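PDB 3SL7: CBS domain-containing protein CBSX2, chloroplastic from Arabidopsis thaliana, which probably acts as a redox regulator of the chloroplast thioredoxin system, built around a single pair of CBS domains. Local coordinates for residues 21-25 with 26-30; 51-55 with 56-60; 125-129 with 130-134. All coordinates share one frame; numbering follows the deposited sequence.

From the N terminus, contact 1 (21-25 with 26-30) turns the chain from the loop behind strand 11-12 into helix 25-35, and contact 2 (51-55 with 56-60) turns it from strand 49-54 into helix 55-58. Both lie in the first CBS repeat. Contact 3 (125-129 with 130-134), in the second repeat, leads from helix 117-124 round a turn into strand 131-135. Each is local, and the three follow in series without nesting or crossing. Contact 2 is the middle member in space: Leu58 and Leu59 pack on Ala28 and Leu29 of contact 1, while Ser54 and Val52 meet Phe129 of contact 3. Contacts 1 and 3 stay about 11 Å apart at their nearest atoms.

Contact 1: residues 21-25 with 26-30; sequences PSTSV and DDALE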
# COMPACT_ATOMS: atom_id res chain seq x y z
N PRO A 21 3.54 11.04 -18.57
CA PRO A 21 4.17 10.05 -19.45
C PRO A 21 5.66 10.35 -19.60
O PRO A 21 6.45 9.44 -19.86
CB PRO A 21 3.45 10.25 -20.77
CG PRO A 21 2.05 10.76 -20.34
CD PRO A 21 2.37 11.69 -19.20
N SER A 22 6.05 11.60 -19.41
CA SER A 22 7.45 12.01 -19.56
C SER A 22 8.26 11.83 -18.28
O SER A 22 9.48 12.00 -18.28
CB SER A 22 7.52 13.47 -20.02
OG SER A 22 7.00 14.34 -19.03
N THR A 23 7.60 11.49 -17.19
CA THR A 23 8.30 11.28 -15.93
C THR A 23 9.26 10.12 -16.10
O THR A 23 8.90 9.09 -16.65
CB THR A 23 7.31 10.96 -14.80
OG1 THR A 23 6.41 12.06 -14.66
CG2 THR A 23 8.04 10.75 -13.50
N SER A 24 10.50 10.28 -15.63
CA SER A 24 11.46 9.20 -15.75
C SER A 24 11.02 8.06 -14.85
O SER A 24 10.35 8.29 -13.84
CB SER A 24 12.87 9.65 -15.39
OG SER A 24 12.98 9.89 -14.01
N VAL A 25 11.38 6.84 -15.21
CA VAL A 25 11.02 5.67 -14.42
C VAL A 25 11.56 5.81 -13.01
O VAL A 25 10.87 5.48 -12.04
CB VAL A 25 11.51 4.37 -15.09
CG1 VAL A 25 11.57 3.23 -14.09
CG2 VAL A 25 10.60 4.02 -16.24
N ASP A 26 12.77 6.34 -12.90
CA ASP A 26 13.44 6.53 -11.62
C ASP A 26 12.65 7.46 -10.71
O ASP A 26 12.46 7.17 -9.53
CB ASP A 26 14.86 7.10 -11.81
CG ASP A 26 15.87 6.04 -12.15
OD1 ASP A 26 15.56 4.85 -11.92
OD2 ASP A 26 16.98 6.38 -12.62
N ASP A 27 12.21 8.59 -11.26
CA ASP A 27 11.43 9.53 -10.46
C ASP A 27 10.09 8.95 -10.05
O ASP A 27 9.63 9.21 -8.94
CB ASP A 27 11.25 10.85 -11.19
CG ASP A 27 12.54 11.64 -11.29
OD1 ASP A 27 13.49 11.34 -10.54
OD2 ASP A 27 12.58 12.57 -12.11
N ALA A 28 9.45 8.19 -10.94
CA ALA A 28 8.20 7.52 -10.61
C ALA A 28 8.43 6.51 -9.48
O ALA A 28 7.65 6.45 -8.53
CB ALA A 28 7.63 6.83 -11.84
N LEU A 29 9.49 5.72 -9.58
CA LEU A 29 9.84 4.79 -8.51
C LEU A 29 10.05 5.52 -7.19
O LEU A 29 9.55 5.09 -6.16
CB LEU A 29 11.09 3.98 -8.88
CG LEU A 29 10.88 2.84 -9.87
CD1 LEU A 29 12.22 2.27 -10.34
CD2 LEU A 29 10.01 1.76 -9.28
N GLU A 30 10.77 6.63 -7.23
CA GLU A 30 11.03 7.42 -6.03
C GLU A 30 9.72 7.90 -5.40
O GLU A 30 9.55 7.85 -4.18
CB GLU A 30 11.94 8.62 -6.34
CG GLU A 30 12.64 9.19 -5.12
CD GLU A 30 13.61 10.31 -5.46
OE1 GLU A 30 14.04 11.03 -4.53
OE2 GLU A 30 13.93 10.47 -6.66
O HOH W 1 11.39 12.73 -14.46
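The Asp27 carboxylate is the flat group that meets Ser24: the serine OG lies above its plane, nearly over the carboxylate carbon, with OG to CG at 3.3 Å. Water 1 approaches on the same side of that plane, though closer to it, and donates to Asp27 OD2 at 2.6 Å. The same water accepts from Ser24 N, joining the two residues a second time. Ser24 is the N-cap of helix 25-35. Its OG, placed between the backbone N and the carbonyl carbon (chi1 71°), reaches forward to accept from Asp27 N at 3.1 Å, and the N-H...O angle of 160° supports a sound capping bond. In a full capping box the Asp27 side chain would accept directly from Ser24 N; here the water supplies that return link. Regular helical bonding begins at once, since Ala28 N donates to Ser24 O at 3.0 Å and Leu29 N to Val25 O at 2.8 Å.

Apolar groups close the turn. The Thr23 methyl CG2, not OG1, meets the helix, 4.0 Å from Asp27 CB and close to Ala28 N; OG1 bonds instead to Lys20 N. Val25 and Leu29 run side by side in the same direction, with CG1 and CD1 3.9 Å apart, and both also pack on Leu58 of helix 55-58. The Asp26 carboxylate has its partners outside this stretch: a hydrogen bond with Thr95 and a salt bridge with Lys158 of the second subunit, linking this turn to the dimer interface.

Asp26 and Asp27 both sit in the first turn, where the N-terminal end of the helix favours negative charge. The helix dipole would probably help stabilise both carboxylates in their ionised form.

Contact 2: residues 51-55 with 56-60; sequences GVVSD and YDLLA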
# COMPACT_ATOMS: atom_id res chain seq x y z
N GLY A 51 -3.44 7.69 -18.14
CA GLY A 51 -3.07 6.32 -17.85
C GLY A 51 -2.83 6.06 -16.39
O GLY A 51 -3.04 6.93 -15.54
N VAL A 52 -2.41 4.84 -16.10
CA VAL A 52 -2.03 4.45 -14.76
C VAL A 52 -0.77 3.62 -14.89
O VAL A 52 -0.53 3.00 -15.93
CB VAL A 52 -3.14 3.61 -14.06
CG1 VAL A 52 -4.43 4.44 -13.91
CG2 VAL A 52 -3.42 2.34 -14.85
N VAL A 53 0.05 3.60 -13.84
CA VAL A 53 1.29 2.84 -13.87
C VAL A 53 1.57 2.30 -12.48
O VAL A 53 1.30 2.97 -11.49
CB VAL A 53 2.48 3.68 -14.40
CG1 VAL A 53 2.84 4.79 -13.42
CG2 VAL A 53 3.68 2.78 -14.68
N SER A 54 2.05 1.06 -12.42
CA SER A 54 2.29 0.40 -11.15
C SER A 54 3.74 0.03 -10.96
O SER A 54 4.52 0.05 -11.92
CB SER A 54 1.46 -0.88 -11.09
OG SER A 54 0.09 -0.56 -11.16
N ASP A 55 4.09 -0.34 -9.73
CA ASP A 55 5.44 -0.84 -9.46
C ASP A 55 5.78 -2.03 -10.37
O ASP A 55 6.89 -2.13 -10.85
CB ASP A 55 5.63 -1.21 -7.98
CG ASP A 55 4.47 -2.02 -7.41
OD1 ASP A 55 3.62 -2.51 -8.18
OD2 ASP A 55 4.41 -2.17 -6.17
N TYR A 56 4.80 -2.90 -10.62
CA TYR A 56 5.01 -4.07 -11.48
C TYR A 56 5.31 -3.69 -12.94
O TYR A 56 5.90 -4.47 -13.68
CB TYR A 56 3.84 -5.08 -11.38
CG TYR A 56 2.46 -4.51 -11.62
CD1 TYR A 56 1.54 -4.41 -10.58
CD2 TYR A 56 2.05 -4.10 -12.88
CE1 TYR A 56 0.26 -3.89 -10.79
CE2 TYR A 56 0.78 -3.58 -13.10
CZ TYR A 56 -0.11 -3.49 -12.06
OH TYR A 56 -1.37 -2.97 -12.28
N ASP A 57 4.92 -2.48 -13.33
CA ASP A 57 5.23 -1.99 -14.67
C ASP A 57 6.62 -1.41 -14.71
O ASP A 57 7.39 -1.65 -15.64
CB ASP A 57 4.24 -0.90 -15.09
CG ASP A 57 2.82 -1.39 -15.18
OD1 ASP A 57 2.61 -2.50 -15.73
OD2 ASP A 57 1.91 -0.67 -14.72
N LEU A 58 6.95 -0.62 -13.68
CA LEU A 58 8.21 0.09 -13.62
C LEU A 58 9.40 -0.85 -13.37
O LEU A 58 10.52 -0.55 -13.76
CB LEU A 58 8.15 1.17 -12.54
CG LEU A 58 7.07 2.24 -12.72
CD1 LEU A 58 6.96 3.10 -11.48
CD2 LEU A 58 7.36 3.09 -13.96
N LEU A 59 9.15 -1.99 -12.73
CA LEU A 59 10.24 -2.91 -12.39
C LEU A 59 10.11 -4.26 -13.09
O LEU A 59 10.55 -5.28 -12.57
CB LEU A 59 10.30 -3.12 -10.88
CG LEU A 59 10.75 -1.88 -10.10
CD1 LEU A 59 10.51 -2.07 -8.62
CD2 LEU A 59 12.20 -1.55 -10.39
N ALA A 60 9.50 -4.27 -14.27
CA ALA A 60 9.31 -5.50 -15.01
C ALA A 60 10.62 -5.88 -15.68
O ALA A 60 11.24 -6.88 -15.30
CB ALA A 60 8.21 -5.34 -16.04
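Val53 and Leu58 form the closely packed side of this strand-to-helix junction: Val53 CG2 meets Leu58 CD2 at 3.8 Å, the side chains crossing at about a right angle, and also touches Asp57 CB. Leu40 and Val42 bury Val53 further, and helix 25-35 covers Leu58. Ser54 O is gripped twice, by Leu58 N at 3.1 Å in the carbonyl plane and by Asp57 N at 2.9 Å from above it. Ser54 occupies the N-cap position but its side chain makes no capping bond; Ser54 N donates to Asp57 OD2 at 2.9 Å on the anti side, one half of a capping box. Gly51 to Asp57 fit the Gly-h-h-Ser/Thr-x-x-Asp pattern of nucleotide-binding CBS domains, where the Asp binds ribose hydroxyls and the Ser/Thr typically contacts phosphate; with no nucleotide bound here, that role remains a possibility.

The Tyr56 ring (chi1 53°) lies against buried Ser54, though the modelled closeness is doubtful. With an alanine in place of Tyr56, the Ser54 side chain would probably lose the ring beside it, and Lys128 the surface it packs on. The looser side is partly exposed: there Asp55 OD1 makes a weak bond to Tyr56 N, and Lys128 neighbours the ring.

Contact 3: residues 125-129 with 130-134; sequences LETKF and RRLPV. With ACT (acetate ion), chain C.
Thr127 O accepts from Arg130 N at 2.9 Å, the bond that closes a type I beta turn; the donor stands above the carbonyl plane, 59° out of it. Thr127 reinforces the turn with its side chain, because OG1 takes a second bond from Phe129 N at 3.3 Å to form an ST turn. Water 2 donates to Arg131 O at 2.6 Å and has a weak link to Thr127 OG1, bridging the loop to the start of strand 131-135. Thr127 CG2 also touches Leu132 CD2.

Beyond the turn, the side chains of Phe129 and Arg131 cross at about a right angle. The guanidinium comes over one face of the ring in a cation-pi contact, with Arg131 CZ 4.8 Å from the Phe129 ring centroid and 20° off its normal. It does not stack flat, the ring and guanidinium planes being 50° apart. NH1 leans over the rim, 3.6 Å from Phe129 CE1, and CD adds an off-centre CH-pi contact. The Arg131 chain, extended from CG to NE, sets the guanidinium over the ring while NE faces an acetate ion, probably from the crystallisation liquor. NE makes two weak bonds to it, the straighter one to acetate O at 3.3 Å. NH2 is held by Thr38 of the first CBS repeat.

Phe129 packs on Val52 and Ser54 of strand 49-54 and on Ile144 of strand 141-146, so the pair sits where the two repeats meet. The ring and Thr38 probably restrain the orientation of the guanidinium and leave NE able to meet an anion, for which the acetate is only weak evidence.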
# COMPACT_ATOMS: atom_id res chain seq x y z
N LEU A 125 -12.32 -4.38 -8.45
CA LEU A 125 -11.80 -5.74 -8.53
C LEU A 125 -11.62 -6.24 -9.96
O LEU A 125 -11.07 -7.32 -10.18
CB LEU A 125 -12.70 -6.69 -7.74
CG LEU A 125 -12.77 -6.48 -6.22
CD1 LEU A 125 -13.29 -5.10 -5.89
CD2 LEU A 125 -13.65 -7.53 -5.58
N GLU A 126 -12.08 -5.47 -10.94
CA GLU A 126 -11.98 -5.92 -12.32
C GLU A 126 -10.78 -5.31 -13.05
O GLU A 126 -10.48 -5.70 -14.18
CB GLU A 126 -13.29 -5.66 -13.08
CG GLU A 126 -14.45 -6.54 -12.62
CD GLU A 126 -15.77 -6.20 -13.30
OE1 GLU A 126 -15.76 -5.43 -14.30
OE2 GLU A 126 -16.83 -6.69 -12.84
N THR A 127 -10.10 -4.37 -12.40
CA THR A 127 -8.91 -3.74 -12.97
C THR A 127 -7.65 -4.20 -12.23
O THR A 127 -7.66 -4.24 -11.00
CB THR A 127 -9.02 -2.21 -12.92
OG1 THR A 127 -7.78 -1.62 -13.33
CG2 THR A 127 -9.33 -1.75 -11.50
N LYS A 128 -6.58 -4.53 -12.96
CA LYS A 128 -5.35 -4.98 -12.31
C LYS A 128 -4.78 -3.87 -11.43
O LYS A 128 -4.14 -4.13 -10.41
CB LYS A 128 -4.30 -5.46 -13.32
CG LYS A 128 -3.20 -6.32 -12.69
CD LYS A 128 -2.19 -6.84 -13.70
CE LYS A 128 -1.16 -5.78 -14.04
NZ LYS A 128 0.04 -6.39 -14.68
N PHE A 129 -5.05 -2.63 -11.82
CA PHE A 129 -4.62 -1.48 -11.05
C PHE A 129 -5.27 -1.44 -9.65
O PHE A 129 -4.71 -0.85 -8.73
CB PHE A 129 -4.92 -0.20 -11.82
CG PHE A 129 -4.19 1.00 -11.32
CD1 PHE A 129 -2.81 0.97 -11.19
CD2 PHE A 129 -4.87 2.15 -11.00
CE1 PHE A 129 -2.12 2.08 -10.73
CE2 PHE A 129 -4.20 3.27 -10.53
CZ PHE A 129 -2.82 3.24 -10.39
N ARG A 130 -6.43 -2.07 -9.50
CA ARG A 130 -7.11 -2.14 -8.20
C ARG A 130 -7.40 -0.77 -7.57
O ARG A 130 -7.57 -0.65 -6.36
CB ARG A 130 -6.29 -2.98 -7.22
CG ARG A 130 -6.10 -4.43 -7.65
CD ARG A 130 -7.35 -5.26 -7.40
NE ARG A 130 -7.28 -5.98 -6.14
CZ ARG A 130 -6.77 -7.21 -6.02
NH1 ARG A 130 -6.30 -7.84 -7.09
NH2 ARG A 130 -6.73 -7.80 -4.83
N ARG A 131 -7.43 0.26 -8.40
CA ARG A 131 -7.94 1.57 -8.01
C ARG A 131 -8.68 2.09 -9.22
O ARG A 131 -8.42 1.64 -10.33
CB ARG A 131 -6.80 2.52 -7.68
CG ARG A 131 -5.73 1.95 -6.78
CD ARG A 131 -4.47 2.79 -6.89
NE ARG A 131 -3.42 2.34 -5.98
CZ ARG A 131 -2.53 1.40 -6.27
NH1 ARG A 131 -2.55 0.78 -7.44
NH2 ARG A 131 -1.61 1.07 -5.37
N LEU A 132 -9.58 3.04 -9.01
CA LEU A 132 -10.30 3.66 -10.10
C LEU A 132 -10.05 5.15 -10.04
O LEU A 132 -10.46 5.80 -9.10
CB LEU A 132 -11.80 3.39 -10.01
CG LEU A 132 -12.18 1.92 -10.12
CD1 LEU A 132 -13.63 1.70 -9.69
CD2 LEU A 132 -11.97 1.44 -11.55
N PRO A 133 -9.33 5.68 -11.04
CA PRO A 133 -9.21 7.13 -11.10
C PRO A 133 -10.62 7.72 -11.20
O PRO A 133 -11.49 7.11 -11.82
CB PRO A 133 -8.44 7.36 -12.41
CG PRO A 133 -7.67 6.08 -12.63
CD PRO A 133 -8.60 5.00 -12.12
N VAL A 134 -10.85 8.86 -10.58
CA VAL A 134 -12.14 9.53 -10.72
C VAL A 134 -11.90 10.77 -11.56
O VAL A 134 -11.00 11.57 -11.27
CB VAL A 134 -12.72 9.93 -9.35
CG1 VAL A 134 -14.19 10.38 -9.50
CG2 VAL A 134 -12.63 8.76 -8.39
C ACT C . -3.38 4.71 -3.52
O ACT C . -3.31 3.62 -2.91
OXT ACT C . -3.18 4.64 -4.75
CH3 ACT C . -3.70 6.01 -2.83
O HOH W 2 -7.91 1.67 -12.89